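Long-range contacts in UL37 (Suid herpesvirus 1, PDB 5J2Z), which is a tegument protein that guides retrograde axonal transport of an alpha-herpesvirus to promote neuroinvasion, represented here by its N-terminal half: residues 37-42 with 80-85; 158-163 with 388-393; 162-167 with 434-439; 127-132 with 166-171. The protein carries 5 engineered substitutions. One frame throughout, in Å; residues are numbered along the deposited sequence.

Interaction 1 (37-42 with 80-85); sequences ETPAGV and LRHDWD. With CA (calcium ion), chain C; CA (calcium ion), chain G; CA (calcium ion), chain B; ACT (acetate ion), chain S.
Leu80 and His82 both turn CG opposite their backbone N (chi1 -177° and -179°), and from these two positions their side chains converge on CG of Pro39. Leu80 brings CD2 to 3.7 Å from Pro39 CG, crossing the proline at about a right angle, while its other branch, CD1, presses against the Thr38-Pro39 peptide and lies 3.8 Å from Val42 CG2. His82 crosses the proline likewise; Pro39 CG sits oblique to its ring, 3.5 Å from His82 ND1. Between the backbones runs one nearly straight hydrogen bond, from Arg81 N to Glu37 O (2.7 Å, 170° at the hydrogen), a single bridge just before Thr38 N-caps helix 39-58. Thr38 OG1 accepts from Gly41 N in a weak capping bond.

Helix 89-98 backs this apolar patch, with Leu91 touching both Pro39 and Leu80. Beyond it, the loop 80-85 becomes a calcium-binding segment. His82 O binds one calcium ion at 2.5 Å, a site shared with Asp179 and an acetate probably from the crystallisation liquor, whereas NE2 of the same histidine bonds to Gly87 O. The two carboxylate oxygens of Asp83 both bind a second ion, which Asp85 OD2 joins at 2.2 Å, and Asp83 OD2 also reaches a third, shared with Glu86. An Asx turn, Asp85 N to Asp83 OD1 (3.0 Å), ties the two aspartates together. The chemistry thus divides along the loop: hydrocarbon and a backbone bond fasten it to the helix start, while carboxylates and a carbonyl gather the metals, whose charge would be expected to offset the clustered acids.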
loop_
_atom_site.group_PDB
_atom_site.type_symbol
_atom_site.label_atom_id
_atom_site.label_comp_id
_atom_site.label_asym_id
_atom_site.label_seq_id
_atom_site.Cartn_x
_atom_site.Cartn_y
_atom_site.Cartn_z
ATOM N N GLU A 37 5.934 -10.503 -20.322
ATOM C CA GLU A 37 6.302 -11.898 -20.135
ATOM C C GLU A 37 5.703 -12.442 -18.842
ATOM O O GLU A 37 5.182 -11.700 -18.002
ATOM C CB GLU A 37 7.827 -12.060 -20.113
ATOM C CG GLU A 37 8.384 -12.922 -21.260
ATOM C CD GLU A 37 8.297 -12.245 -22.622
ATOM O OE1 GLU A 37 8.533 -11.016 -22.703
ATOM O OE2 GLU A 37 7.989 -12.949 -23.610
ATOM N N THR A 38 5.770 -13.763 -18.694
ATOM C CA THR A 38 5.467 -14.431 -17.438
ATOM C C THR A 38 6.676 -15.248 -17.004
ATOM O O THR A 38 7.476 -15.654 -17.840
ATOM C CB THR A 38 4.243 -15.353 -17.536
ATOM O OG1 THR A 38 4.375 -16.226 -18.662
ATOM C CG2 THR A 38 2.964 -14.550 -17.669
ATOM N N PRO A 39 6.841 -15.499 -15.708
ATOM C CA PRO A 39 8.020 -16.263 -15.272
ATOM C C PRO A 39 8.110 -17.643 -15.925
ATOM O O PRO A 39 9.191 -18.055 -16.372
ATOM C CB PRO A 39 7.839 -16.344 -13.746
ATOM C CG PRO A 39 6.819 -15.272 -13.409
ATOM C CD PRO A 39 5.915 -15.222 -14.595
ATOM N N ALA A 40 6.997 -18.373 -16.003
ATOM C CA ALA A 40 7.029 -19.660 -16.685
ATOM C C ALA A 40 7.377 -19.497 -18.164
ATOM O O ALA A 40 8.042 -20.367 -18.744
ATOM C CB ALA A 40 5.687 -20.376 -16.518
ATOM N N GLY A 41 6.939 -18.391 -18.775
ATOM C CA GLY A 41 7.170 -18.186 -20.190
ATOM C C GLY A 41 8.611 -17.826 -20.488
ATOM O O GLY A 41 9.182 -18.282 -21.482
ATOM N N VAL A 42 9.228 -17.017 -19.629
ATOM C CA VAL A 42 10.657 -16.770 -19.773
ATOM C C VAL A 42 11.436 -18.054 -19.517
ATOM O O VAL A 42 12.353 -18.410 -20.266
ATOM C CB VAL A 42 11.110 -15.641 -18.832
ATOM C CG1 VAL A 42 12.643 -15.449 -18.963
ATOM C CG2 VAL A 42 10.341 -14.350 -19.127
ATOM N N LEU A 80 8.318 -8.554 -16.861
ATOM C CA LEU A 80 7.740 -9.786 -16.362
ATOM C C LEU A 80 6.529 -9.473 -15.489
ATOM O O LEU A 80 6.607 -8.629 -14.592
ATOM C CB LEU A 80 8.793 -10.554 -15.565
ATOM C CG LEU A 80 8.354 -11.912 -15.042
ATOM C CD1 LEU A 80 9.003 -12.994 -15.885
ATOM C CD2 LEU A 80 8.703 -12.060 -13.569
ATOM N N ARG A 81 5.416 -10.153 -15.753
ATOM C CA ARG A 81 4.192 -10.040 -14.963
ATOM C C ARG A 81 4.055 -11.294 -14.104
ATOM O O ARG A 81 3.898 -12.397 -14.633
ATOM C CB ARG A 81 2.982 -9.857 -15.883
ATOM C CG ARG A 81 1.630 -10.098 -15.230
ATOM C CD ARG A 81 0.551 -10.392 -16.276
ATOM N NE ARG A 81 0.585 -9.432 -17.375
ATOM C CZ ARG A 81 0.220 -9.709 -18.623
ATOM N NH1 ARG A 81 -0.208 -10.924 -18.940
ATOM N NH2 ARG A 81 0.295 -8.769 -19.556
ATOM N N HIS A 82 4.115 -11.126 -12.787
ATOM C CA HIS A 82 4.105 -12.229 -11.838
ATOM C C HIS A 82 2.870 -12.172 -10.945
ATOM O O HIS A 82 2.490 -11.103 -10.467
ATOM C CB HIS A 82 5.362 -12.195 -10.960
ATOM C CG HIS A 82 5.439 -13.309 -9.962
ATOM N ND1 HIS A 82 5.241 -14.632 -10.302
ATOM C CD2 HIS A 82 5.698 -13.296 -8.634
ATOM C CE1 HIS A 82 5.368 -15.385 -9.225
ATOM N NE2 HIS A 82 5.653 -14.599 -8.201
ATOM N N ASP A 83 2.279 -13.338 -10.692
ATOM C CA ASP A 83 1.145 -13.502 -9.783
ATOM C C ASP A 83 1.679 -13.673 -8.361
ATOM O O ASP A 83 2.092 -14.765 -7.970
ATOM C CB ASP A 83 0.324 -14.706 -10.223
ATOM C CG ASP A 83 -0.861 -14.993 -9.304
ATOM O OD1 ASP A 83 -0.937 -14.425 -8.192
ATOM O OD2 ASP A 83 -1.721 -15.802 -9.698
ATOM N N TRP A 84 1.640 -12.613 -7.556
ATOM C CA TRP A 84 2.330 -12.700 -6.267
ATOM C C TRP A 84 1.660 -13.633 -5.252
ATOM O O TRP A 84 2.261 -13.905 -4.206
ATOM C CB TRP A 84 2.514 -11.303 -5.675
ATOM C CG TRP A 84 3.732 -10.682 -6.280
ATOM C CD1 TRP A 84 3.777 -9.708 -7.248
ATOM C CD2 TRP A 84 5.086 -11.067 -6.038
ATOM N NE1 TRP A 84 5.081 -9.444 -7.585
ATOM C CE2 TRP A 84 5.903 -10.266 -6.860
ATOM C CE3 TRP A 84 5.689 -12.009 -5.203
ATOM C CZ2 TRP A 84 7.295 -10.372 -6.857
ATOM C CZ3 TRP A 84 7.073 -12.110 -5.196
ATOM C CH2 TRP A 84 7.858 -11.295 -6.017
ATOM N N ASP A 85 0.471 -14.169 -5.527
ATOM C CA ASP A 85 -0.053 -15.213 -4.652
ATOM C C ASP A 85 0.845 -16.445 -4.608
ATOM O O ASP A 85 0.788 -17.196 -3.626
ATOM C CB ASP A 85 -1.454 -15.630 -5.095
ATOM C CG ASP A 85 -2.422 -14.482 -5.115
ATOM O OD1 ASP A 85 -2.348 -13.599 -4.226
ATOM O OD2 ASP A 85 -3.258 -14.471 -6.032
HETATM CA CA CA C . -3.650 -15.052 -8.141
HETATM CA CA CA G . 0.421 -9.654 -10.735
HETATM CA CA CA B . -1.841 -18.285 -9.880
HETATM C C ACT S . -0.961 -10.625 -8.172
HETATM O O ACT S . -1.519 -10.523 -9.278
HETATM O OXT ACT S . 0.271 -10.434 -8.196
HETATM C CH3 ACT S . -1.701 -10.968 -6.917
HETATM O O HOH W 1 -1.008 -17.949 -12.061
#

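Interaction 2 (158-163 with 388-393); sequences QTARAL and YGPGLD
Pro390 pushes its ring against three consecutive residues of 158-163, and its ring carbons meet overlapping parts of that chain. Its CB lies over one face of the Arg161 guanidinium, 3.4 Å from NH2, with CZ and NE slightly farther off. Next round the ring, CG sits near two carbonyl oxygens, Thr159 O at 3.8 Å and Ala160 O only a little beyond. The last ring carbon, CD, comes to 3.5 Å from Thr159 O and also touches the methyl of Ala160, CB to CD 4.0 Å.

What presents these groups together is a type II beta turn from Gln158 to Arg161, closed by Arg161 N to Gln158 O and with Ala160 at positive phi (74°). A short 3-10 segment, 161-163, follows directly. Ala160 points its methyl toward Pro390, and Ala160 also touches Leu181 and Val184 of helix 175-188.

The arginine reaches the proline through a bend at chi2 (-67°), after which its chain runs out past the ring in the opposite direction; NH2 then donates to Arg434 O, which holds that end of the group in place over CB. Earlier in the turn, Thr159 CG2 rests 3.7 Å from Tyr388 O. Asn189 joins the two sides here, its OD1 paired with Thr159 OG1 and its ND2 with Tyr388 O. On the proline side the chain leads through Gly391, the N-cap residue, into helix 392-403, and Pro390 O is bonded to Tyr172 OH.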
loop_
_atom_site.group_PDB
_atom_site.type_symbol
_atom_site.label_atom_id
_atom_site.label_comp_id
_atom_site.label_asym_id
_atom_site.label_seq_id
_atom_site.Cartn_x
_atom_site.Cartn_y
_atom_site.Cartn_z
ATOM N N GLN A 158 7.847 2.564 6.674
ATOM C CA GLN A 158 8.769 1.449 6.529
ATOM C C GLN A 158 8.206 0.339 5.661
ATOM O O GLN A 158 8.919 -0.635 5.387
ATOM C CB GLN A 158 9.126 0.849 7.899
ATOM C CG GLN A 158 10.078 1.681 8.750
ATOM C CD GLN A 158 10.315 1.082 10.140
ATOM O OE1 GLN A 158 10.096 -0.113 10.368
ATOM N NE2 GLN A 158 10.756 1.921 11.075
ATOM N N THR A 159 6.937 0.446 5.257
ATOM C CA THR A 159 6.300 -0.617 4.491
ATOM C C THR A 159 7.040 -0.829 3.175
ATOM O O THR A 159 7.023 0.041 2.296
ATOM C CB THR A 159 4.816 -0.304 4.257
ATOM O OG1 THR A 159 4.087 -0.507 5.477
ATOM C CG2 THR A 159 4.226 -1.198 3.137
ATOM N N ALA A 160 7.717 -1.977 3.051
ATOM C CA ALA A 160 8.352 -2.404 1.817
ATOM C C ALA A 160 9.621 -1.623 1.525
ATOM O O ALA A 160 10.112 -1.631 0.396
ATOM C CB ALA A 160 7.388 -2.304 0.628
ATOM N N ARG A 161 10.179 -0.961 2.533
ATOM C CA ARG A 161 11.319 -0.091 2.283
ATOM C C ARG A 161 12.581 -0.878 1.949
ATOM O O ARG A 161 13.401 -0.421 1.144
ATOM C CB ARG A 161 11.546 0.821 3.478
ATOM C CG ARG A 161 10.764 2.097 3.365
ATOM C CD ARG A 161 11.297 2.913 2.210
ATOM N NE ARG A 161 10.278 3.807 1.679
ATOM C CZ ARG A 161 10.508 4.726 0.745
ATOM N NH1 ARG A 161 11.731 4.883 0.239
ATOM N NH2 ARG A 161 9.514 5.499 0.327
ATOM N N ALA A 162 12.768 -2.055 2.551
ATOM C CA ALA A 162 13.922 -2.866 2.166
ATOM C C ALA A 162 13.833 -3.320 0.714
ATOM O O ALA A 162 14.845 -3.744 0.147
ATOM C CB ALA A 162 14.074 -4.077 3.092
ATOM N N LEU A 163 12.656 -3.213 0.090
ATOM C CA LEU A 163 12.507 -3.624 -1.300
ATOM C C LEU A 163 12.874 -2.530 -2.296
ATOM O O LEU A 163 12.936 -2.804 -3.499
ATOM C CB LEU A 163 11.080 -4.107 -1.544
ATOM C CG LEU A 163 10.667 -5.231 -0.590
ATOM C CD1 LEU A 163 9.265 -5.626 -0.863
ATOM C CD2 LEU A 163 11.590 -6.445 -0.715
ATOM N N TYR A 388 -0.581 2.503 1.130
ATOM C CA TYR A 388 0.620 3.301 1.323
ATOM C C TYR A 388 1.868 2.459 1.069
ATOM O O TYR A 388 2.023 1.366 1.629
ATOM C CB TYR A 388 0.666 3.892 2.731
ATOM C CG TYR A 388 1.772 4.892 2.823
ATOM C CD1 TYR A 388 3.045 4.510 3.233
ATOM C CD2 TYR A 388 1.571 6.213 2.436
ATOM C CE1 TYR A 388 4.076 5.415 3.285
ATOM C CE2 TYR A 388 2.606 7.117 2.482
ATOM C CZ TYR A 388 3.860 6.701 2.907
ATOM O OH TYR A 388 4.900 7.581 2.970
ATOM N N GLY A 389 2.760 2.980 0.228
ATOM C CA GLY A 389 3.946 2.266 -0.167
ATOM C C GLY A 389 4.865 3.097 -1.035
ATOM O O GLY A 389 4.569 4.239 -1.393
ATOM N N PRO A 390 5.999 2.532 -1.388
ATOM C CA PRO A 390 7.039 3.338 -2.032
ATOM C C PRO A 390 7.034 3.220 -3.546
ATOM O O PRO A 390 8.004 3.604 -4.207
ATOM C CB PRO A 390 8.321 2.774 -1.418
ATOM C CG PRO A 390 7.972 1.304 -1.155
ATOM C CD PRO A 390 6.497 1.213 -0.948
ATOM N N GLY A 391 5.936 2.721 -4.113
ATOM C CA GLY A 391 5.879 2.392 -5.516
ATOM C C GLY A 391 4.898 3.217 -6.340
ATOM O O GLY A 391 4.258 4.157 -5.893
ATOM N N LEU A 392 4.807 2.817 -7.601
ATOM C CA LEU A 392 3.970 3.504 -8.564
ATOM C C LEU A 392 2.492 3.287 -8.280
ATOM O O LEU A 392 1.673 4.164 -8.562
ATOM C CB LEU A 392 4.331 3.006 -9.959
ATOM C CG LEU A 392 3.567 3.529 -11.165
ATOM C CD1 LEU A 392 3.756 5.037 -11.282
ATOM C CD2 LEU A 392 4.039 2.782 -12.422
ATOM N N ASP A 393 2.134 2.135 -7.718
ATOM C CA ASP A 393 0.738 1.858 -7.392
ATOM C C ASP A 393 0.188 2.866 -6.379
ATOM O O ASP A 393 -0.923 3.392 -6.547
ATOM C CB ASP A 393 0.612 0.429 -6.868
ATOM C CG ASP A 393 -0.813 0.046 -6.548
ATOM O OD1 ASP A 393 -1.575 -0.248 -7.490
ATOM O OD2 ASP A 393 -1.171 0.038 -5.350
#

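Interaction 3 (162-167 with 434-439); sequences ALVQPR and RPPTEH. With NA (sodium ion), chain M.
His439 NE2 donates to Val164 O at 2.7 Å. The oxygen lies almost in the ring plane of the histidine, at its edge, although the donor is tilted 34° from the plane of the carbonyl, and the bond is bent to 149° at the hydrogen. Beside it, Val164 CB packs on Pro436 CG (3.8 Å), the two side chains crossing at about a right angle. Pro166 touches the same histidine obliquely, CA to CE1 4.0 Å.

Pro436 is the centre of an inverse gamma turn, its closing bond from Thr437 N to Pro435 O being weak, and this turn leads the chain into helix 438-457. Pro436 CB lies over one face of the His439 ring. Tyr172 meets that ring edge-to-face and touches Val164, Pro435 and Pro436 as well.

Gln165 points its CB away from 434-439. Its CG lies between the backbone N and the carbonyl carbon (chi1 69°), and the chain extended beyond it carries the amide out to Ala162 O and a sodium ion. NE2 bonds back to Ala162 O (3.0 Å), on a lone pair in the carbonyl plane, which leaves OE1 turned to bind the sodium at 2.6 Å. Leu181 of helix 175-188 backs Val164.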
loop_
_atom_site.group_PDB
_atom_site.type_symbol
_atom_site.label_atom_id
_atom_site.label_comp_id
_atom_site.label_asym_id
_atom_site.label_seq_id
_atom_site.Cartn_x
_atom_site.Cartn_y
_atom_site.Cartn_z
ATOM N N ALA A 162 12.768 -2.055 2.551
ATOM C CA ALA A 162 13.922 -2.866 2.166
ATOM C C ALA A 162 13.833 -3.320 0.714
ATOM O O ALA A 162 14.845 -3.744 0.147
ATOM C CB ALA A 162 14.074 -4.077 3.092
ATOM N N LEU A 163 12.656 -3.213 0.090
ATOM C CA LEU A 163 12.507 -3.624 -1.300
ATOM C C LEU A 163 12.874 -2.530 -2.296
ATOM O O LEU A 163 12.936 -2.804 -3.499
ATOM C CB LEU A 163 11.080 -4.107 -1.544
ATOM C CG LEU A 163 10.667 -5.231 -0.590
ATOM C CD1 LEU A 163 9.265 -5.626 -0.863
ATOM C CD2 LEU A 163 11.590 -6.445 -0.715
ATOM N N VAL A 164 13.158 -1.318 -1.830
ATOM C CA VAL A 164 13.470 -0.217 -2.730
ATOM C C VAL A 164 14.745 0.466 -2.251
ATOM O O VAL A 164 15.044 1.592 -2.661
ATOM C CB VAL A 164 12.291 0.781 -2.841
ATOM C CG1 VAL A 164 11.055 0.081 -3.351
ATOM C CG2 VAL A 164 11.981 1.433 -1.508
ATOM N N GLN A 165 15.517 -0.226 -1.397
ATOM C CA GLN A 165 16.849 0.242 -0.999
ATOM C C GLN A 165 17.777 0.356 -2.219
ATOM O O GLN A 165 17.531 -0.259 -3.265
ATOM C CB GLN A 165 17.461 -0.698 0.042
ATOM C CG GLN A 165 17.859 -2.122 -0.481
ATOM C CD GLN A 165 18.444 -2.994 0.632
ATOM O OE1 GLN A 165 19.608 -2.832 1.009
ATOM N NE2 GLN A 165 17.631 -3.902 1.176
ATOM N N PRO A 166 18.848 1.155 -2.102
ATOM C CA PRO A 166 19.730 1.403 -3.264
ATOM C C PRO A 166 20.282 0.148 -3.929
ATOM O O PRO A 166 20.440 0.129 -5.159
ATOM C CB PRO A 166 20.858 2.263 -2.667
ATOM C CG PRO A 166 20.228 2.925 -1.477
ATOM C CD PRO A 166 19.247 1.934 -0.925
ATOM N N ARG A 167 20.596 -0.895 -3.153
ATOM C CA ARG A 167 21.038 -2.162 -3.737
ATOM C C ARG A 167 20.128 -2.627 -4.876
ATOM O O ARG A 167 20.607 -3.228 -5.852
ATOM C CB ARG A 167 21.102 -3.231 -2.644
ATOM C CG ARG A 167 21.421 -4.631 -3.130
ATOM C CD ARG A 167 22.860 -4.724 -3.554
ATOM N NE ARG A 167 23.275 -6.104 -3.753
ATOM C CZ ARG A 167 24.476 -6.465 -4.201
ATOM N NH1 ARG A 167 25.383 -5.545 -4.494
ATOM N NH2 ARG A 167 24.768 -7.749 -4.355
ATOM N N ARG A 434 6.065 8.887 -1.461
ATOM C CA ARG A 434 7.494 9.175 -1.346
ATOM C C ARG A 434 8.319 8.096 -2.035
ATOM O O ARG A 434 9.184 7.480 -1.416
ATOM C CB ARG A 434 7.879 9.334 0.125
ATOM C CG ARG A 434 7.425 10.689 0.670
ATOM C CD ARG A 434 7.221 10.744 2.173
ATOM N NE ARG A 434 6.434 11.935 2.517
ATOM C CZ ARG A 434 5.906 12.186 3.715
ATOM N NH1 ARG A 434 6.082 11.336 4.718
ATOM N NH2 ARG A 434 5.198 13.292 3.909
ATOM N N PRO A 435 8.086 7.852 -3.327
ATOM C CA PRO A 435 8.839 6.799 -4.042
ATOM C C PRO A 435 10.251 7.249 -4.350
ATOM O O PRO A 435 10.461 8.399 -4.759
ATOM C CB PRO A 435 8.048 6.622 -5.342
ATOM C CG PRO A 435 7.556 7.982 -5.622
ATOM C CD PRO A 435 7.163 8.554 -4.241
ATOM N N PRO A 436 11.234 6.373 -4.209
ATOM C CA PRO A 436 12.601 6.739 -4.606
ATOM C C PRO A 436 12.737 6.807 -6.119
ATOM O O PRO A 436 13.342 5.919 -6.732
ATOM C CB PRO A 436 13.455 5.618 -4.003
ATOM C CG PRO A 436 12.542 4.441 -3.963
ATOM C CD PRO A 436 11.142 4.984 -3.720
ATOM N N THR A 437 12.182 7.862 -6.727
ATOM C CA THR A 437 12.158 7.967 -8.182
ATOM C C THR A 437 13.551 8.084 -8.793
ATOM O O THR A 437 13.720 7.775 -9.979
ATOM C CB THR A 437 11.309 9.159 -8.625
ATOM O OG1 THR A 437 11.763 10.356 -7.971
ATOM C CG2 THR A 437 9.843 8.908 -8.317
ATOM N N GLU A 438 14.555 8.509 -8.019
ATOM C CA GLU A 438 15.925 8.465 -8.523
ATOM C C GLU A 438 16.296 7.085 -9.053
ATOM O O GLU A 438 17.187 6.970 -9.905
ATOM C CB GLU A 438 16.912 8.881 -7.430
ATOM C CG GLU A 438 16.921 7.974 -6.198
ATOM C CD GLU A 438 15.976 8.448 -5.098
ATOM O OE1 GLU A 438 14.954 9.103 -5.408
ATOM O OE2 GLU A 438 16.264 8.159 -3.916
ATOM N N HIS A 439 15.641 6.023 -8.559
ATOM C CA HIS A 439 16.002 4.681 -9.012
ATOM C C HIS A 439 15.721 4.498 -10.496
ATOM O O HIS A 439 16.497 3.830 -11.190
ATOM C CB HIS A 439 15.268 3.606 -8.205
ATOM C CG HIS A 439 15.755 3.463 -6.797
ATOM N ND1 HIS A 439 16.856 4.142 -6.313
ATOM C CD2 HIS A 439 15.282 2.727 -5.763
ATOM C CE1 HIS A 439 17.041 3.822 -5.046
ATOM N NE2 HIS A 439 16.096 2.969 -4.686
HETATM NA NA NA M . 20.686 -4.236 2.927
#

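Interaction 4 (127-132 with 166-171); sequences VSEWCA and PRFATL
Glu129 OE1 receives Arg167 NE at 2.7 Å in a bond that is straight (179° at the hydrogen) and lies in the guanidinium plane, meeting the syn lone pair of the oxygen. NH2 of the same arginine takes the other oxygen, OE2, at 2.9 Å, tilted somewhat from both planes. The result is a side-on, two-nitrogen salt bridge. Arg167 CG lies anti to the backbone N (chi1 174°), near OE1, and a bend at chi2 then turns CD and the guanidinium toward the carboxylate, while the glutamate reaches across from the helix in extended form.

Next to this bridge, Phe168 packs against Glu129 and Trp130. Glu129 CB meets the edge of the phenyl ring at CE1 (3.6 Å). The indole comes edge-on to one face in a T-shaped pair, with the five-membered ring 5.0 Å from the phenyl centroid and the planes at 79°. CD1 is the leading atom, 3.7 Å from Phe168 CG. Trp130 CB adds a CH-pi contact over the ring, 4.3 Å from its centroid. Leu171 closes the row, its CD1 4.0 Å from Trp130 CB and its CD2 against Val127 CG2.

Helix 120-137 is thereby joined to the loop that leads into helix 175-188, whose Val177 touches both Trp130 and Leu171. The indole NE1 is satisfied by Leu163 O, earlier in that loop. Arg125 also lies close to Arg167, a like charge that the carboxylate may help to offset. Beside the buried aromatic contact, the two-nitrogen grip thus orients carboxylate and guanidinium nearly coplanar.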
loop_
_atom_site.group_PDB
_atom_site.type_symbol
_atom_site.label_atom_id
_atom_site.label_comp_id
_atom_site.label_asym_id
_atom_site.label_seq_id
_atom_site.Cartn_x
_atom_site.Cartn_y
_atom_site.Cartn_z
ATOM N N VAL A 127 18.003 -10.264 -7.812
ATOM C CA VAL A 127 16.617 -10.702 -7.661
ATOM C C VAL A 127 16.497 -11.727 -6.541
ATOM O O VAL A 127 15.428 -11.849 -5.924
ATOM C CB VAL A 127 16.000 -11.261 -8.964
ATOM C CG1 VAL A 127 14.562 -11.712 -8.687
ATOM C CG2 VAL A 127 15.968 -10.207 -10.064
ATOM N N SER A 128 17.579 -12.451 -6.250
ATOM C CA SER A 128 17.610 -13.369 -5.113
ATOM C C SER A 128 17.563 -12.621 -3.785
ATOM O O SER A 128 16.812 -12.993 -2.875
ATOM C CB SER A 128 18.871 -14.241 -5.179
ATOM O OG SER A 128 18.732 -15.236 -6.169
ATOM N N GLU A 129 18.405 -11.598 -3.633
ATOM C CA GLU A 129 18.325 -10.755 -2.448
ATOM C C GLU A 129 16.932 -10.135 -2.306
ATOM O O GLU A 129 16.368 -10.091 -1.209
ATOM C CB GLU A 129 19.402 -9.678 -2.524
ATOM C CG GLU A 129 20.801 -10.248 -2.623
ATOM C CD GLU A 129 21.857 -9.193 -2.869
ATOM O OE1 GLU A 129 21.504 -8.049 -3.219
ATOM O OE2 GLU A 129 23.050 -9.511 -2.729
ATOM N N TRP A 130 16.355 -9.674 -3.414
ATOM C CA TRP A 130 15.050 -9.012 -3.369
ATOM C C TRP A 130 13.958 -9.974 -2.909
ATOM O O TRP A 130 13.179 -9.665 -1.995
ATOM C CB TRP A 130 14.719 -8.445 -4.748
ATOM C CG TRP A 130 13.607 -7.436 -4.750
ATOM C CD1 TRP A 130 13.726 -6.081 -4.636
ATOM C CD2 TRP A 130 12.206 -7.703 -4.898
ATOM N NE1 TRP A 130 12.492 -5.496 -4.682
ATOM C CE2 TRP A 130 11.539 -6.466 -4.847
ATOM C CE3 TRP A 130 11.452 -8.871 -5.065
ATOM C CZ2 TRP A 130 10.155 -6.356 -4.965
ATOM C CZ3 TRP A 130 10.071 -8.763 -5.173
ATOM C CH2 TRP A 130 9.439 -7.515 -5.121
ATOM N N CYS A 131 13.875 -11.143 -3.552
ATOM C CA CYS A 131 12.953 -12.183 -3.101
ATOM C C CYS A 131 13.156 -12.498 -1.622
ATOM O O CYS A 131 12.195 -12.751 -0.886
ATOM C CB CYS A 131 13.134 -13.439 -3.951
ATOM S SG CYS A 131 12.564 -13.237 -5.636
ATOM N N ALA A 132 14.403 -12.499 -1.168
ATOM C CA ALA A 132 14.640 -12.726 0.246
ATOM C C ALA A 132 14.047 -11.590 1.068
ATOM O O ALA A 132 13.438 -11.825 2.118
ATOM C CB ALA A 132 16.138 -12.882 0.503
ATOM N N PRO A 166 18.848 1.155 -2.102
ATOM C CA PRO A 166 19.730 1.403 -3.264
ATOM C C PRO A 166 20.282 0.148 -3.929
ATOM O O PRO A 166 20.440 0.129 -5.159
ATOM C CB PRO A 166 20.858 2.263 -2.667
ATOM C CG PRO A 166 20.228 2.925 -1.477
ATOM C CD PRO A 166 19.247 1.934 -0.925
ATOM N N ARG A 167 20.596 -0.895 -3.153
ATOM C CA ARG A 167 21.038 -2.162 -3.737
ATOM C C ARG A 167 20.128 -2.627 -4.876
ATOM O O ARG A 167 20.607 -3.228 -5.852
ATOM C CB ARG A 167 21.102 -3.231 -2.644
ATOM C CG ARG A 167 21.421 -4.631 -3.130
ATOM C CD ARG A 167 22.860 -4.724 -3.554
ATOM N NE ARG A 167 23.275 -6.104 -3.753
ATOM C CZ ARG A 167 24.476 -6.465 -4.201
ATOM N NH1 ARG A 167 25.383 -5.545 -4.494
ATOM N NH2 ARG A 167 24.768 -7.749 -4.355
ATOM N N PHE A 168 18.818 -2.368 -4.772
ATOM C CA PHE A 168 17.840 -2.788 -5.768
ATOM C C PHE A 168 17.406 -1.647 -6.702
ATOM O O PHE A 168 16.379 -1.759 -7.370
ATOM C CB PHE A 168 16.622 -3.393 -5.071
ATOM C CG PHE A 168 16.962 -4.456 -4.067
ATOM C CD1 PHE A 168 17.795 -5.498 -4.400
ATOM C CD2 PHE A 168 16.429 -4.415 -2.777
ATOM C CE1 PHE A 168 18.107 -6.481 -3.468
ATOM C CE2 PHE A 168 16.737 -5.396 -1.835
ATOM C CZ PHE A 168 17.570 -6.429 -2.183
ATOM N N ALA A 169 18.174 -0.561 -6.775
ATOM C CA ALA A 169 17.817 0.553 -7.653
ATOM C C ALA A 169 17.525 0.103 -9.082
ATOM O O ALA A 169 16.580 0.591 -9.709
ATOM C CB ALA A 169 18.930 1.605 -7.666
ATOM N N THR A 170 18.350 -0.783 -9.636
ATOM C CA THR A 170 18.176 -1.182 -11.030
ATOM C C THR A 170 17.031 -2.164 -11.241
ATOM O O THR A 170 16.742 -2.498 -12.390
ATOM C CB THR A 170 19.452 -1.816 -11.567
ATOM O OG1 THR A 170 19.675 -3.048 -10.874
ATOM C CG2 THR A 170 20.645 -0.879 -11.383
ATOM N N LEU A 171 16.391 -2.650 -10.175
ATOM C CA LEU A 171 15.184 -3.460 -10.293
ATOM C C LEU A 171 13.912 -2.624 -10.217
ATOM O O LEU A 171 12.848 -3.098 -10.627
ATOM C CB LEU A 171 15.149 -4.524 -9.192
ATOM C CG LEU A 171 16.376 -5.434 -9.049
ATOM C CD1 LEU A 171 16.150 -6.506 -7.979
ATOM C CD2 LEU A 171 16.735 -6.063 -10.387
#

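In the fold
Interactions 2, 3 and 4 all use the loop between helices 144-149 and 175-188: 2 and 3 share Ala162 and Leu163, and 3 and 4 share Pro166 and Arg167. All three are buried. Interaction 2, whose centre is nearest that of the chain, about 7 Å away, lacks hydrogen bonds between its own segments, whereas interaction 3 relies on one histidine-carbonyl bond and interaction 4 combines a salt bridge at the more exposed margin with buried aromatics. Interaction 1, about 21 Å out and only partly buried, alone adds calcium ions. It nonetheless touches interaction 4, Trp84 CH2 to Trp130 CZ3 (3.5 Å), and Pro390 CB to Val164 CG2 (3.9 Å) joins interactions 2 and 3.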